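Local coordinates for protein transcription initiation factor IIB (Methanocaldococcus jannaschii, PDB 5O9J) that probably excises itself from a host transcription factor by protein splicing, being a mini-intein of the HINT fold, at residues E81-V84 with K88-R91. Residues are numbered along the deposited sequence; the frame is centred on the assembly and turned at random.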
loop_
_atom_site.group_PDB
_atom_site.type_symbol
_atom_site.label_atom_id
_atom_site.label_comp_id
_atom_site.label_asym_id
_atom_site.label_seq_id
_atom_site.Cartn_x
_atom_site.Cartn_y
_atom_site.Cartn_z
ATOM N N GLU A 81 -0.426 6.599 -11.605
ATOM C CA GLU A 81 -1.510 5.645 -11.767
ATOM C C GLU A 81 -1.123 4.632 -12.832
ATOM O O GLU A 81 -0.957 4.981 -13.996
ATOM C CB GLU A 81 -2.812 6.347 -12.136
ATOM C CG GLU A 81 -3.993 5.417 -12.258
ATOM C CD GLU A 81 -5.203 6.107 -12.843
ATOM O OE1 GLU A 81 -5.105 6.576 -13.994
ATOM O OE2 GLU A 81 -6.246 6.182 -12.157
ATOM N N ILE A 82 -0.940 3.382 -12.418
ATOM C CA ILE A 82 -0.662 2.294 -13.349
ATOM C C ILE A 82 -1.958 1.620 -13.754
ATOM O O ILE A 82 -2.719 1.189 -12.895
ATOM C CB ILE A 82 0.264 1.225 -12.738
ATOM C CG1 ILE A 82 1.548 1.854 -12.210
ATOM C CG2 ILE A 82 0.598 0.160 -13.773
ATOM C CD1 ILE A 82 2.417 0.868 -11.449
ATOM N N VAL A 83 -2.215 1.528 -15.054
ATOM C CA VAL A 83 -3.419 0.858 -15.528
ATOM C C VAL A 83 -3.038 -0.335 -16.392
ATOM O O VAL A 83 -2.289 -0.185 -17.357
ATOM C CB VAL A 83 -4.324 1.817 -16.322
ATOM C CG1 VAL A 83 -5.649 1.149 -16.628
ATOM C CG2 VAL A 83 -4.548 3.097 -15.534
ATOM N N VAL A 84 -3.538 -1.518 -16.034
ATOM C CA VAL A 84 -3.200 -2.748 -16.752
ATOM C C VAL A 84 -4.430 -3.340 -17.426
ATOM O O VAL A 84 -5.536 -2.835 -17.235
ATOM C CB VAL A 84 -2.572 -3.808 -15.813
ATOM C CG1 VAL A 84 -1.272 -3.289 -15.203
ATOM C CG2 VAL A 84 -3.552 -4.215 -14.720
ATOM N N LYS A 88 -7.629 -2.844 -14.474
ATOM C CA LYS A 88 -7.143 -2.817 -13.099
ATOM C C LYS A 88 -6.162 -1.660 -12.972
ATOM O O LYS A 88 -5.396 -1.382 -13.896
ATOM C CB LYS A 88 -6.465 -4.133 -12.712
ATOM C CG LYS A 88 -7.406 -5.234 -12.281
ATOM C CD LYS A 88 -6.651 -6.537 -12.056
ATOM C CE LYS A 88 -7.586 -7.639 -11.588
ATOM N NZ LYS A 88 -7.254 -8.957 -12.210
ATOM N N LYS A 89 -6.182 -0.979 -11.836
ATOM C CA LYS A 89 -5.319 0.179 -11.672
ATOM C C LYS A 89 -4.962 0.442 -10.217
ATOM O O LYS A 89 -5.678 0.045 -9.303
ATOM C CB LYS A 89 -5.978 1.419 -12.283
ATOM C CG LYS A 89 -7.283 1.829 -11.627
ATOM C CD LYS A 89 -8.026 2.847 -12.479
ATOM C CE LYS A 89 -8.732 2.179 -13.654
ATOM N NZ LYS A 89 -9.537 3.146 -14.464
ATOM N N VAL A 90 -3.835 1.113 -10.014
ATOM C CA VAL A 90 -3.381 1.439 -8.673
ATOM C C VAL A 90 -2.685 2.793 -8.700
ATOM O O VAL A 90 -2.058 3.146 -9.696
ATOM C CB VAL A 90 -2.438 0.336 -8.118
ATOM C CG1 VAL A 90 -1.182 0.206 -8.975
ATOM C CG2 VAL A 90 -2.084 0.602 -6.663
ATOM N N ARG A 91 -2.817 3.561 -7.624
ATOM C CA ARG A 91 -2.120 4.843 -7.506
ATOM C C ARG A 91 -1.052 4.778 -6.428
ATOM O O ARG A 91 -1.364 4.558 -5.256
ATOM C CB ARG A 91 -3.094 5.970 -7.173
ATOM C CG ARG A 91 -4.195 6.191 -8.182
ATOM C CD ARG A 91 -5.096 7.327 -7.712
ATOM N NE ARG A 91 -5.885 7.888 -8.800
ATOM C CZ ARG A 91 -6.274 9.157 -8.859
ATOM N NH1 ARG A 91 -6.988 9.578 -9.894
ATOM N NH2 ARG A 91 -5.946 10.003 -7.888
HETATM O O HOH W 1 -6.983 5.502 -9.754
#
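Ile82 and Val90 face each other as a hydrogen-bonded antiparallel pair and exchange both backbone bonds: Ile82 N donates to Val90 O at 3.0 Å, and Val90 N returns a bond to Ile82 O at 3.1 Å. Toward the turn, Val84 N reaches Lys88 O at 2.8 Å in a nearly straight bond (171°), whereas the reverse bond from Lys88 N to Val84 O is weak. CA-H...O contacts supplement these bonds, among them Lys89 CA to Ile82 O at 3.0 Å.

On the face shared by Glu81, Val83, Lys89 and Arg91, Glu81 and Arg91 form a non-hydrogen-bonded pair. Their side chains cross obliquely, Glu81 CG lying 4.2 Å from Arg91 CG. The glutamate is extended, its CG trans to the backbone N (chi1 -177°), which carries OE2 to the guanidinium edge, near that group's plane. The salt bridge from Glu81 OE2 to Arg91 NE is long at 3.8 Å, the flat groups turned 74° apart; a water fills in, donating to Glu81 OE2 at 2.6 Å and accepting from Arg91 NE. Asn152 ND2, on the next strand, bonds the other oxygen, OE1, so the carboxylate is held from two strands. Replacing Glu81 with alanine removes the carboxylate, which would probably leave Arg91 and the bridging water without their acidic mate and Asn152 ND2 without this acceptor.

Val83 CG2 lies against Lys89 CB on this same face. On the other, Ile82 CB meets Val90 CG1 at 4.2 Å; Leu114 and Leu120 also pack on Ile82, and Phe179 on Val90. The arrangement is a beta hairpin edging an antiparallel sheet of the intein HINT fold.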